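Local coordinates for protein yeast glycogen phosphorylase (Saccharomyces cerevisiae, PDB 1YGP) that is a pyridoxal-5'-phosphate-containing member of the carbohydrate phosphorylase family, built on the two-domain GT-B fold, at residues Asp695-Val698 and Ser699-Glu702; His713-Ala717 and Gly718-Ser722; Val856-Ser860 and Ser861-Ile865; Val674-Ile677 and Val678-Glu682; Gly324-Leu327 and Arg328-Gln332. One frame throughout, in Å; residues are numbered along the deposited sequence.

Interaction 1. Residues Asp695-Val698 and Ser699-Glu702. With PLP (pyridoxal-5'-phosphate), chain E.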
loop_
_atom_site.group_PDB
_atom_site.type_symbol
_atom_site.label_atom_id
_atom_site.label_comp_id
_atom_site.label_asym_id
_atom_site.label_seq_id
_atom_site.Cartn_x
_atom_site.Cartn_y
_atom_site.Cartn_z
ATOM N N ASP A 695 -24.019 -7.083 1.576
ATOM C CA ASP A 695 -22.924 -6.252 2.082
ATOM C C ASP A 695 -23.341 -4.806 2.256
ATOM O O ASP A 695 -22.770 -3.852 1.755
ATOM C CB ASP A 695 -21.748 -6.411 1.111
ATOM C CG ASP A 695 -20.403 -5.838 1.519
ATOM O OD1 ASP A 695 -19.842 -6.273 2.521
ATOM O OD2 ASP A 695 -19.906 -4.961 0.817
ATOM N N TYR A 696 -24.416 -4.719 3.032
ATOM C CA TYR A 696 -25.053 -3.484 3.433
ATOM C C TYR A 696 -24.042 -2.717 4.236
ATOM O O TYR A 696 -23.575 -3.153 5.277
ATOM C CB TYR A 696 -26.286 -3.838 4.252
ATOM C CG TYR A 696 -26.927 -2.728 5.067
ATOM C CD1 TYR A 696 -27.733 -1.748 4.491
ATOM C CD2 TYR A 696 -26.696 -2.741 6.438
ATOM C CE1 TYR A 696 -28.308 -0.778 5.309
ATOM C CE2 TYR A 696 -27.267 -1.781 7.254
ATOM C CZ TYR A 696 -28.072 -0.805 6.692
ATOM O OH TYR A 696 -28.666 0.116 7.546
ATOM N N ASN A 697 -23.662 -1.623 3.634
ATOM C CA ASN A 697 -22.737 -0.695 4.217
ATOM C C ASN A 697 -23.422 0.675 4.257
ATOM O O ASN A 697 -24.632 0.766 4.006
ATOM C CB ASN A 697 -21.494 -0.660 3.368
ATOM C CG ASN A 697 -21.748 -0.272 1.925
ATOM O OD1 ASN A 697 -22.493 0.658 1.592
ATOM N ND2 ASN A 697 -21.140 -1.011 1.022
ATOM N N VAL A 698 -22.733 1.792 4.510
ATOM C CA VAL A 698 -23.433 3.057 4.648
ATOM C C VAL A 698 -24.032 3.524 3.334
ATOM O O VAL A 698 -25.178 3.964 3.316
ATOM C CB VAL A 698 -22.446 4.108 5.240
ATOM C CG1 VAL A 698 -22.933 5.554 5.156
ATOM C CG2 VAL A 698 -22.332 3.790 6.715
ATOM N N SER A 699 -23.320 3.368 2.224
ATOM C CA SER A 699 -23.752 3.874 0.942
ATOM C C SER A 699 -25.043 3.203 0.519
ATOM O O SER A 699 -25.995 3.857 0.077
ATOM C CB SER A 699 -22.620 3.619 -0.011
ATOM O OG SER A 699 -21.466 4.207 0.589
ATOM N N LYS A 700 -25.116 1.894 0.773
ATOM C CA LYS A 700 -26.325 1.159 0.495
ATOM C C LYS A 700 -27.436 1.721 1.379
ATOM O O LYS A 700 -28.532 2.001 0.899
ATOM C CB LYS A 700 -26.063 -0.297 0.773
ATOM C CG LYS A 700 -25.030 -0.855 -0.205
ATOM C CD LYS A 700 -25.562 -2.144 -0.793
ATOM C CE LYS A 700 -24.526 -2.817 -1.651
ATOM N NZ LYS A 700 -23.333 -3.160 -0.895
ATOM N N ALA A 701 -27.154 2.022 2.648
ATOM C CA ALA A 701 -28.133 2.596 3.561
ATOM C C ALA A 701 -28.519 4.003 3.121
ATOM O O ALA A 701 -29.650 4.423 3.382
ATOM C CB ALA A 701 -27.570 2.667 4.982
ATOM N N GLU A 702 -27.659 4.754 2.428
ATOM C CA GLU A 702 -28.058 6.060 1.943
ATOM C C GLU A 702 -29.009 5.902 0.763
ATOM O O GLU A 702 -29.731 6.852 0.480
ATOM C CB GLU A 702 -26.859 6.874 1.502
ATOM C CG GLU A 702 -26.057 7.550 2.614
ATOM C CD GLU A 702 -24.731 8.154 2.139
ATOM O OE1 GLU A 702 -24.693 8.851 1.125
ATOM O OE2 GLU A 702 -23.710 7.913 2.774
HETATM N N1 PLP E . -24.883 0.442 9.911
HETATM C C2 PLP E . -25.101 1.372 8.937
HETATM C C2A PLP E . -24.557 1.103 7.557
HETATM C C3 PLP E . -25.783 2.544 9.227
HETATM O O3 PLP E . -25.939 3.510 8.265
HETATM C C4 PLP E . -26.267 2.767 10.507
HETATM C C4A PLP E . -27.232 3.750 10.746
HETATM C C5 PLP E . -26.024 1.815 11.486
HETATM C C6 PLP E . -25.339 0.664 11.177
HETATM C C5A PLP E . -26.621 1.967 12.908
HETATM O O4P PLP E . -27.938 1.393 12.926
HETATM P P PLP E . -28.466 0.443 14.074
HETATM O O1P PLP E . -27.721 0.807 15.299
HETATM O O2P PLP E . -29.977 0.968 14.254
HETATM O O3P PLP E . -28.549 -0.940 13.535
#

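Interaction 2. Residues His713-Ala717 and Gly718-Ser722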
loop_
_atom_site.group_PDB
_atom_site.type_symbol
_atom_site.label_atom_id
_atom_site.label_comp_id
_atom_site.label_asym_id
_atom_site.label_seq_id
_atom_site.Cartn_x
_atom_site.Cartn_y
_atom_site.Cartn_z
ATOM N N HIS A 713 -38.675 -2.215 13.446
ATOM C CA HIS A 713 -37.789 -2.019 14.579
ATOM C C HIS A 713 -38.393 -2.851 15.705
ATOM O O HIS A 713 -38.839 -2.350 16.728
ATOM C CB HIS A 713 -37.726 -0.526 14.884
ATOM C CG HIS A 713 -36.927 0.219 13.814
ATOM N ND1 HIS A 713 -35.630 0.163 13.486
ATOM C CD2 HIS A 713 -37.515 1.086 12.928
ATOM C CE1 HIS A 713 -35.430 0.940 12.447
ATOM N NE2 HIS A 713 -36.576 1.493 12.121
ATOM N N ILE A 714 -38.263 -4.169 15.495
ATOM C CA ILE A 714 -38.978 -5.204 16.216
ATOM C C ILE A 714 -38.280 -6.127 17.196
ATOM O O ILE A 714 -38.749 -7.251 17.374
ATOM C CB ILE A 714 -39.724 -6.056 15.151
ATOM C CG1 ILE A 714 -38.740 -6.735 14.209
ATOM C CG2 ILE A 714 -40.682 -5.143 14.379
ATOM C CD1 ILE A 714 -39.410 -7.548 13.091
ATOM N N SER A 715 -37.192 -5.705 17.849
ATOM C CA SER A 715 -36.495 -6.501 18.861
ATOM C C SER A 715 -37.347 -6.869 20.050
ATOM O O SER A 715 -38.333 -6.165 20.332
ATOM C CB SER A 715 -35.306 -5.744 19.390
ATOM O OG SER A 715 -34.236 -5.809 18.467
ATOM N N THR A 716 -36.993 -7.916 20.800
ATOM C CA THR A 716 -37.794 -8.260 21.962
ATOM C C THR A 716 -37.779 -7.066 22.925
ATOM O O THR A 716 -36.733 -6.396 23.037
ATOM C CB THR A 716 -37.225 -9.491 22.634
ATOM O OG1 THR A 716 -36.914 -10.470 21.646
ATOM C CG2 THR A 716 -38.251 -10.056 23.592
ATOM N N ALA A 717 -38.903 -6.711 23.581
ATOM C CA ALA A 717 -38.884 -5.533 24.429
ATOM C C ALA A 717 -37.920 -5.628 25.608
ATOM O O ALA A 717 -37.782 -6.624 26.331
ATOM C CB ALA A 717 -40.247 -5.263 24.970
ATOM N N GLY A 718 -37.198 -4.535 25.769
ATOM C CA GLY A 718 -36.192 -4.492 26.795
ATOM C C GLY A 718 -34.797 -4.791 26.288
ATOM O O GLY A 718 -33.886 -4.732 27.117
ATOM N N THR A 719 -34.550 -5.045 24.989
ATOM C CA THR A 719 -33.193 -5.354 24.542
ATOM C C THR A 719 -32.395 -4.265 23.867
ATOM O O THR A 719 -31.205 -4.477 23.645
ATOM C CB THR A 719 -33.188 -6.548 23.576
ATOM O OG1 THR A 719 -34.023 -6.170 22.493
ATOM C CG2 THR A 719 -33.681 -7.844 24.191
ATOM N N GLU A 720 -32.955 -3.123 23.477
ATOM C CA GLU A 720 -32.196 -2.130 22.732
ATOM C C GLU A 720 -31.943 -0.881 23.527
ATOM O O GLU A 720 -32.866 -0.374 24.157
ATOM C CB GLU A 720 -32.918 -1.739 21.463
ATOM C CG GLU A 720 -33.089 -2.926 20.518
ATOM C CD GLU A 720 -31.874 -3.425 19.733
ATOM O OE1 GLU A 720 -30.715 -3.120 20.048
ATOM O OE2 GLU A 720 -32.109 -4.147 18.771
ATOM N N ALA A 721 -30.715 -0.365 23.520
ATOM C CA ALA A 721 -30.428 0.817 24.306
ATOM C C ALA A 721 -30.889 2.088 23.606
ATOM O O ALA A 721 -31.605 2.875 24.234
ATOM C CB ALA A 721 -28.933 0.897 24.588
ATOM N N SER A 722 -30.480 2.336 22.360
ATOM C CA SER A 722 -30.969 3.503 21.655
ATOM C C SER A 722 -31.259 2.954 20.278
ATOM O O SER A 722 -32.121 2.062 20.211
ATOM C CB SER A 722 -29.911 4.607 21.604
ATOM O OG SER A 722 -30.506 5.892 21.401
#

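Interaction 3. Residues Val856-Ser860 and Ser861-Ile865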
loop_
_atom_site.group_PDB
_atom_site.type_symbol
_atom_site.label_atom_id
_atom_site.label_comp_id
_atom_site.label_asym_id
_atom_site.label_seq_id
_atom_site.Cartn_x
_atom_site.Cartn_y
_atom_site.Cartn_z
ATOM N N VAL A 856 -38.573 15.407 13.725
ATOM C CA VAL A 856 -37.374 14.596 13.890
ATOM C C VAL A 856 -36.186 15.391 14.449
ATOM O O VAL A 856 -35.282 14.833 15.076
ATOM C CB VAL A 856 -36.995 13.967 12.539
ATOM C CG1 VAL A 856 -36.342 14.981 11.590
ATOM C CG2 VAL A 856 -36.081 12.790 12.846
ATOM N N GLY A 857 -36.167 16.709 14.280
ATOM C CA GLY A 857 -35.056 17.565 14.654
ATOM C C GLY A 857 -34.352 17.363 15.986
ATOM O O GLY A 857 -33.174 17.697 16.076
ATOM N N PHE A 858 -34.962 16.855 17.052
ATOM C CA PHE A 858 -34.233 16.655 18.298
ATOM C C PHE A 858 -33.146 15.604 18.108
ATOM O O PHE A 858 -32.128 15.617 18.801
ATOM C CB PHE A 858 -35.198 16.208 19.363
ATOM C CG PHE A 858 -34.600 15.688 20.663
ATOM C CD1 PHE A 858 -34.247 16.570 21.683
ATOM C CD2 PHE A 858 -34.466 14.306 20.858
ATOM C CE1 PHE A 858 -33.772 16.070 22.897
ATOM C CE2 PHE A 858 -33.988 13.816 22.074
ATOM C CZ PHE A 858 -33.644 14.698 23.094
ATOM N N PHE A 859 -33.329 14.683 17.166
ATOM C CA PHE A 859 -32.340 13.653 16.979
ATOM C C PHE A 859 -31.197 14.140 16.098
ATOM O O PHE A 859 -30.491 13.312 15.520
ATOM C CB PHE A 859 -33.009 12.418 16.378
ATOM C CG PHE A 859 -34.172 11.942 17.220
ATOM C CD1 PHE A 859 -33.952 11.501 18.529
ATOM C CD2 PHE A 859 -35.463 11.991 16.690
ATOM C CE1 PHE A 859 -35.041 11.114 19.317
ATOM C CE2 PHE A 859 -36.542 11.599 17.487
ATOM C CZ PHE A 859 -36.334 11.163 18.798
ATOM N N SER A 860 -30.944 15.442 15.953
ATOM C CA SER A 860 -29.795 15.878 15.194
ATOM C C SER A 860 -28.548 15.708 16.060
ATOM O O SER A 860 -28.470 16.240 17.177
ATOM C CB SER A 860 -29.998 17.327 14.817
ATOM O OG SER A 860 -28.906 17.909 14.114
ATOM N N SER A 861 -27.500 15.038 15.573
ATOM C CA SER A 861 -26.264 14.865 16.329
ATOM C C SER A 861 -25.629 16.194 16.742
ATOM O O SER A 861 -24.763 16.183 17.625
ATOM C CB SER A 861 -25.261 14.061 15.513
ATOM O OG SER A 861 -25.134 14.531 14.170
ATOM N N ASP A 862 -26.066 17.339 16.165
ATOM C CA ASP A 862 -25.586 18.658 16.585
ATOM C C ASP A 862 -26.066 18.986 17.977
ATOM O O ASP A 862 -25.295 19.496 18.796
ATOM C CB ASP A 862 -26.065 19.769 15.667
ATOM C CG ASP A 862 -25.469 19.783 14.260
ATOM O OD1 ASP A 862 -24.464 19.114 13.978
ATOM O OD2 ASP A 862 -26.045 20.495 13.438
ATOM N N ARG A 863 -27.315 18.602 18.264
ATOM C CA ARG A 863 -27.889 18.752 19.591
ATOM C C ARG A 863 -27.173 17.768 20.517
ATOM O O ARG A 863 -26.829 18.217 21.607
ATOM C CB ARG A 863 -29.386 18.469 19.520
ATOM C CG ARG A 863 -30.251 18.619 20.754
ATOM C CD ARG A 863 -30.136 17.450 21.710
ATOM N NE ARG A 863 -30.705 16.231 21.167
ATOM C CZ ARG A 863 -30.234 15.021 21.481
ATOM N NH1 ARG A 863 -29.205 14.849 22.314
ATOM N NH2 ARG A 863 -30.830 13.958 20.964
ATOM N N CYS A 864 -26.904 16.479 20.188
ATOM C CA CYS A 864 -26.104 15.592 21.060
ATOM C C CYS A 864 -24.779 16.253 21.426
ATOM O O CYS A 864 -24.361 16.254 22.590
ATOM C CB CYS A 864 -25.635 14.281 20.459
ATOM S SG CYS A 864 -26.798 13.203 19.609
ATOM N N ILE A 865 -24.100 16.868 20.451
ATOM C CA ILE A 865 -22.816 17.487 20.715
ATOM C C ILE A 865 -22.979 18.754 21.537
ATOM O O ILE A 865 -22.082 19.037 22.347
ATOM C CB ILE A 865 -22.112 17.732 19.363
ATOM C CG1 ILE A 865 -21.819 16.367 18.755
ATOM C CG2 ILE A 865 -20.811 18.490 19.514
ATOM C CD1 ILE A 865 -20.980 15.409 19.624
#

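Interaction 4. Residues Val674-Ile677 and Val678-Glu682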
loop_
_atom_site.group_PDB
_atom_site.type_symbol
_atom_site.label_atom_id
_atom_site.label_comp_id
_atom_site.label_asym_id
_atom_site.label_seq_id
_atom_site.Cartn_x
_atom_site.Cartn_y
_atom_site.Cartn_z
ATOM N N VAL A 674 -37.224 -18.087 1.144
ATOM C CA VAL A 674 -38.547 -17.491 1.017
ATOM C C VAL A 674 -38.557 -16.675 -0.268
ATOM O O VAL A 674 -39.437 -16.871 -1.101
ATOM C CB VAL A 674 -38.825 -16.588 2.227
ATOM C CG1 VAL A 674 -40.129 -15.810 2.047
ATOM C CG2 VAL A 674 -38.914 -17.459 3.462
ATOM N N ALA A 675 -37.538 -15.842 -0.489
ATOM C CA ALA A 675 -37.450 -15.021 -1.684
ATOM C C ALA A 675 -37.457 -15.854 -2.945
ATOM O O ALA A 675 -38.124 -15.476 -3.909
ATOM C CB ALA A 675 -36.179 -14.195 -1.688
ATOM N N ASP A 676 -36.791 -17.007 -2.972
ATOM C CA ASP A 676 -36.829 -17.820 -4.165
ATOM C C ASP A 676 -38.166 -18.433 -4.474
ATOM O O ASP A 676 -38.470 -18.536 -5.656
ATOM C CB ASP A 676 -35.804 -18.936 -4.102
ATOM C CG ASP A 676 -34.436 -18.486 -4.604
ATOM O OD1 ASP A 676 -34.348 -17.513 -5.364
ATOM O OD2 ASP A 676 -33.448 -19.126 -4.241
ATOM N N ILE A 677 -39.000 -18.819 -3.514
ATOM C CA ILE A 677 -40.315 -19.397 -3.804
ATOM C C ILE A 677 -41.340 -18.308 -4.155
ATOM O O ILE A 677 -41.958 -18.338 -5.225
ATOM C CB ILE A 677 -40.700 -20.240 -2.560
ATOM C CG1 ILE A 677 -39.833 -21.494 -2.628
ATOM C CG2 ILE A 677 -42.179 -20.580 -2.491
ATOM C CD1 ILE A 677 -39.808 -22.360 -1.344
ATOM N N VAL A 678 -41.453 -17.278 -3.310
ATOM C CA VAL A 678 -42.404 -16.183 -3.455
ATOM C C VAL A 678 -42.105 -15.336 -4.680
ATOM O O VAL A 678 -42.998 -15.066 -5.469
ATOM C CB VAL A 678 -42.352 -15.334 -2.180
ATOM C CG1 VAL A 678 -43.248 -14.115 -2.312
ATOM C CG2 VAL A 678 -42.793 -16.192 -0.995
ATOM N N ASN A 679 -40.861 -14.957 -4.942
ATOM C CA ASN A 679 -40.579 -14.105 -6.086
ATOM C C ASN A 679 -40.856 -14.773 -7.409
ATOM O O ASN A 679 -41.139 -14.135 -8.432
ATOM C CB ASN A 679 -39.127 -13.663 -6.123
ATOM C CG ASN A 679 -38.715 -12.648 -5.071
ATOM O OD1 ASN A 679 -39.504 -11.898 -4.497
ATOM N ND2 ASN A 679 -37.432 -12.590 -4.761
ATOM N N ASN A 680 -40.808 -16.097 -7.405
ATOM C CA ASN A 680 -40.955 -16.794 -8.662
ATOM C C ASN A 680 -42.275 -17.516 -8.754
ATOM O O ASN A 680 -42.492 -18.323 -9.665
ATOM C CB ASN A 680 -39.785 -17.755 -8.819
ATOM C CG ASN A 680 -38.473 -16.985 -8.789
ATOM O OD1 ASN A 680 -38.270 -16.003 -9.503
ATOM N ND2 ASN A 680 -37.532 -17.338 -7.930
ATOM N N ASP A 681 -43.215 -17.217 -7.859
ATOM C CA ASP A 681 -44.506 -17.865 -7.915
ATOM C C ASP A 681 -45.579 -17.049 -8.624
ATOM O O ASP A 681 -46.314 -16.235 -8.059
ATOM C CB ASP A 681 -44.955 -18.197 -6.511
ATOM C CG ASP A 681 -46.334 -18.819 -6.478
ATOM O OD1 ASP A 681 -46.637 -19.648 -7.334
ATOM O OD2 ASP A 681 -47.100 -18.433 -5.601
ATOM N N GLU A 682 -45.741 -17.393 -9.891
ATOM C CA GLU A 682 -46.677 -16.740 -10.789
ATOM C C GLU A 682 -48.074 -16.466 -10.270
ATOM O O GLU A 682 -48.615 -15.394 -10.518
ATOM C CB GLU A 682 -46.826 -17.567 -12.045
#

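Interaction 5. Residues Gly324-Leu327 and Arg328-Gln332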
loop_
_atom_site.group_PDB
_atom_site.type_symbol
_atom_site.label_atom_id
_atom_site.label_comp_id
_atom_site.label_asym_id
_atom_site.label_seq_id
_atom_site.Cartn_x
_atom_site.Cartn_y
_atom_site.Cartn_z
ATOM N N GLY A 324 -7.127 -14.944 20.210
ATOM C CA GLY A 324 -7.955 -13.824 19.832
ATOM C C GLY A 324 -8.196 -12.960 21.044
ATOM O O GLY A 324 -8.188 -11.745 20.925
ATOM N N LYS A 325 -8.407 -13.532 22.232
ATOM C CA LYS A 325 -8.582 -12.764 23.454
ATOM C C LYS A 325 -7.368 -11.882 23.606
ATOM O O LYS A 325 -7.477 -10.673 23.813
ATOM C CB LYS A 325 -8.650 -13.628 24.705
ATOM C CG LYS A 325 -9.813 -14.600 24.807
ATOM C CD LYS A 325 -11.167 -13.899 24.772
ATOM C CE LYS A 325 -11.434 -12.947 25.928
ATOM N NZ LYS A 325 -12.717 -12.298 25.725
ATOM N N GLU A 326 -6.210 -12.484 23.388
ATOM C CA GLU A 326 -4.942 -11.795 23.447
ATOM C C GLU A 326 -4.796 -10.690 22.421
ATOM O O GLU A 326 -4.386 -9.585 22.768
ATOM C CB GLU A 326 -3.824 -12.747 23.217
ATOM C CG GLU A 326 -2.804 -12.369 24.229
ATOM C CD GLU A 326 -1.420 -12.427 23.672
ATOM O OE1 GLU A 326 -0.831 -13.507 23.604
ATOM O OE2 GLU A 326 -0.956 -11.357 23.304
ATOM N N LEU A 327 -5.117 -10.967 21.154
ATOM C CA LEU A 327 -4.988 -9.990 20.094
ATOM C C LEU A 327 -5.950 -8.842 20.291
ATOM O O LEU A 327 -5.545 -7.702 20.063
ATOM C CB LEU A 327 -5.224 -10.658 18.738
ATOM C CG LEU A 327 -5.018 -9.856 17.472
ATOM C CD1 LEU A 327 -3.572 -9.401 17.340
ATOM C CD2 LEU A 327 -5.298 -10.732 16.300
ATOM N N ARG A 328 -7.177 -9.080 20.760
ATOM C CA ARG A 328 -8.134 -8.012 21.028
ATOM C C ARG A 328 -7.551 -7.132 22.121
ATOM O O ARG A 328 -7.529 -5.906 21.961
ATOM C CB ARG A 328 -9.470 -8.560 21.508
ATOM C CG ARG A 328 -10.184 -9.397 20.457
ATOM C CD ARG A 328 -11.248 -8.641 19.695
ATOM N NE ARG A 328 -12.549 -8.772 20.321
ATOM C CZ ARG A 328 -13.636 -9.212 19.668
ATOM N NH1 ARG A 328 -13.618 -9.566 18.391
ATOM N NH2 ARG A 328 -14.794 -9.297 20.317
ATOM N N LEU A 329 -6.999 -7.693 23.209
ATOM C CA LEU A 329 -6.433 -6.851 24.237
ATOM C C LEU A 329 -5.226 -6.084 23.708
ATOM O O LEU A 329 -5.104 -4.873 23.920
ATOM C CB LEU A 329 -6.034 -7.702 25.444
ATOM C CG LEU A 329 -5.625 -6.946 26.736
ATOM C CD1 LEU A 329 -6.742 -6.001 27.217
ATOM C CD2 LEU A 329 -5.294 -7.966 27.797
ATOM N N LYS A 330 -4.394 -6.765 22.920
ATOM C CA LYS A 330 -3.165 -6.245 22.320
ATOM C C LYS A 330 -3.465 -5.031 21.448
ATOM O O LYS A 330 -2.837 -3.984 21.550
ATOM C CB LYS A 330 -2.566 -7.401 21.537
ATOM C CG LYS A 330 -1.064 -7.459 21.389
ATOM C CD LYS A 330 -0.787 -8.932 21.131
ATOM C CE LYS A 330 0.701 -9.278 21.087
ATOM N NZ LYS A 330 0.853 -10.711 20.889
ATOM N N GLN A 331 -4.503 -5.143 20.637
ATOM C CA GLN A 331 -4.996 -4.094 19.764
ATOM C C GLN A 331 -5.542 -2.917 20.577
ATOM O O GLN A 331 -5.169 -1.766 20.335
ATOM C CB GLN A 331 -6.034 -4.782 18.882
ATOM C CG GLN A 331 -6.859 -4.025 17.880
ATOM C CD GLN A 331 -7.685 -4.992 17.022
ATOM O OE1 GLN A 331 -8.733 -5.488 17.432
ATOM N NE2 GLN A 331 -7.313 -5.321 15.797
ATOM N N GLN A 332 -6.385 -3.159 21.592
ATOM C CA GLN A 332 -6.961 -2.112 22.436
ATOM C C GLN A 332 -5.873 -1.394 23.231
ATOM O O GLN A 332 -5.951 -0.174 23.451
ATOM C CB GLN A 332 -7.976 -2.696 23.415
ATOM C CG GLN A 332 -9.195 -3.335 22.780
ATOM C CD GLN A 332 -10.283 -3.747 23.756
ATOM O OE1 GLN A 332 -11.478 -3.732 23.439
ATOM N NE2 GLN A 332 -9.972 -4.116 24.987
#

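Interaction 1. Residues Asp695-Val698 and Ser699-Glu702
Asn697 and Lys700 meet in an N-cap at the start of helix 698-704, which follows an edge strand (688-693) of the six-stranded parallel sheet in this GT-B fold. With chi1 at 58°, the Asn697 amide sits between its backbone N and carbonyl carbon, and OD1 turns back to accept from Lys700 N at 3.0 Å in a nearly straight bond (167°). Backbone bonds from Ala701 N to Asn697 O and from Glu702 N to Val698 O carry the turn onward.

The compact side faces pyridoxal-5'-phosphate, where Tyr696, Val698 and Ala701 are all buried. Ala701 CB approaches the Tyr696 ring obliquely, 3.5 Å from CE1. Tyr696 CE2 lies 4.0 Å from C2A of pyridoxal-5'-phosphate, and Val698 CG2 packs on the same C2A methyl at 3.6 Å.

The other side is looser, partly exposed and polar. Here Ser699 OG binds Asp158, Glu702 OE2 forms a salt bridge with Arg520, and Asp695 OD1 accepts from Gln198 N. Lys700 bends back along the loop, and its NZ donates to Asp695 O at 2.8 Å from a point 60° above the carbonyl plane, as well as to Ala694 O. The Asp695 carboxylate itself stays beyond salt-bridge range, with OD2 4.2 Å from Lys700 NZ.

Interaction 2. Residues His713-Ala717 and Gly718-Ser722
Thr716 and Thr719 close a type II beta turn in the loop that runs from strand 710-713, an inner strand of the parallel sheet of the GT-B fold, to helix 724-730. Two hydrogen bonds converge on one acceptor across it. Thr716 O receives Thr719 N at 3.2 Å, tilted from the carbonyl plane, and the hydroxyl Thr719 OG1 at 2.8 Å, within that plane. A chi1 of 59° sets OG1 between the backbone N and the carbonyl carbon of Thr719, which brings the hydroxyl to the oxygen already met by the N-H. Gly718, at the third position of the turn, has the positive phi (97°) that this turn type needs there. Asp741 OD1 accepts from Glu720 N and weakly from Gly718 N.

A second polar group joins Ser715 to Glu720. Ser715 OG has two acceptors within reach, Glu720 OE2 at 2.7 Å and Tyr612 O, and which of them takes its one proton is not settled. Glu720 OE2 also forms a salt bridge with Lys613. The Glu720 side chain is about 5 Å from a bound phosphate ion and about 7 Å from pyridoxal-5'-phosphate, near the latter but not touching it.

Van der Waals contacts fill in between the bonds. Thr719 OG1 rests 3.4 Å from Ser715 CB. Bent at chi2 (-75°), the Glu720 chain folds alongside the serine, its CG 3.8 Å from Ser715 CB.

Interaction 3. Residues Val856-Ser860 and Ser861-Ile865
Phe858 O is gripped by the guanidinium group of Arg863. Arg863 NE donates to Phe858 O at 2.8 Å, lying in the carbonyl plane, and Arg863 NH2 adds a weak bond to the same O at 3.0 Å. The same guanidinium also covers one face of the Phe858 ring in a cation-pi contact: Arg863 CZ stands 3.9 Å from the ring centroid, only 15° off the normal, and the two planes are inclined by 30°. Arg863 NH2 lies above the face but displaced toward the rim, closest to Phe858 CE2 at 3.4 Å. One phenylalanine therefore offers both its carbonyl and its ring to a single arginine, which should fix the rotation of the guanidinium. Arg863 reaches this place with CG anti to its backbone N (chi1 -177°) and then two bends, at chi2 and chi3, that fold the chain back over the turn. Its remaining nitrogen, NH1, is held by Glu867 and by Thr513 O.

A second carbonyl starts the helix. Ser860 occupies the N-cap position, and its O accepts from Arg863 N at 2.8 Å, with a weak bond from Cys864 N at 3.4 Å. Beyond it, Ser861 OG bonds with Ser176 and Asp862 forms a salt bridge with Arg519.

Phe858 and Phe859 lie against helix 743-751, whereas Cys864 and Ile865 of helix 861-873 pack on Phe173 of helix 165-179, an arrangement consistent with the C-terminal helix that crosses back to the N-terminal domain in GT-B proteins.

Interaction 4. Residues Val674-Ile677 and Val678-Glu682
Val678 packs against Val674, one helical turn earlier, near the end of helix 662-678. The two side chains lie side by side and point the same way, with Val678 CG2 4.1 Å from Val674 CG1, and the backbones are joined by a nearly straight bond (168°) from Val678 N to Val674 O. Both valines face inward: Val674 lies against Ile622 and Val690, Val678 against Tyr626 and Leu688.

Ile677 has a different role. Its side chain touches Gln795, Phe796 and Tyr626, while its carbonyl meets the residues that follow: Asn680 N makes a weak bond to Ile677 O at 3.3 Å, and Asp681 CB rests beside the same oxygen. Here a type I beta turn, Val678 to Asp681, redirects the chain toward strand 688-693, within a beta-alpha-beta crossover whose first strand is 649-654 and whose helix is 662-678.

Ala675 meets Asn679. Asn679 N donates to Ala675 O at 3.0 Å, and the Asn679 amide comes alongside, its ND2 3.7 Å from Ala675 CB before bonding to Val690 O. On the exposed side a chi1 of -59° sets Asn680 CG opposite the carbonyl carbon, letting the amide fold back on the helix. Asn680 ND2 donates to Asp676 O at 2.7 Å, in the carbonyl plane and on a lone pair, while the Asp676 carboxylate runs beside it. Asp681 directs its carboxylate elsewhere, OD2 to Lys630 and OD1 to Ser683.

Interaction 5. Residues Gly324-Leu327 and Arg328-Gln332
Glu326 and Lys330, one helical turn apart, form a salt bridge between OE2 and NZ at 3.1 Å. The lysine approaches the syn side of OE2, 27° out of the carboxylate plane. Lys330 gets there by running straight beyond CG, whereas Glu326 bends at chi2 to meet it. Tyr233 OH bonds to Lys330 NZ and weakly to Glu326 OE2, so both ends of the pair share an outside partner. Among the other polar side chains, Arg328 bends at chi2 and chi3 past Trp415 to a weak bond with Pro317 O, while Gln331 NE2 donates to Ile311 O and Val314 O.

Main-chain bonds continue the spiral of the long helix 322-350, which belongs to the domain with the nine-stranded mixed sheet. Arg328, Leu329, Lys330 and Gln331 donate through N to the O atoms of Gly324, Lys325, Glu326 and Leu327, in that order, at 2.8 to 3.1 Å, the regular alpha-helical pattern.

Apolar packing reaches outward from the same turns. Leu329 lies on Trp415 and Phe420, and Leu327 on Pro317.

From the N terminus the chain passes through interaction 5, then 4, 1, 2 and 3. Each is a continuous local stretch, and none nests within or crosses another. Interaction 5 lies within helix 322-350, beside the nine-stranded sheet. The next three lie in connections of the six-stranded parallel sheet: interaction 4 turns the chain from helix 662-678 toward strand 688-693, interaction 1 takes it from that strand into helix 698-704, and interaction 2 bends the loop from strand 710-713 toward helix 724-730. Interaction 3 closes the turn between helices 842-856 and 861-873. Interactions 1 and 2 approach to about 8 Å between nearest atoms, and interactions 2 and 3 to about 7 Å.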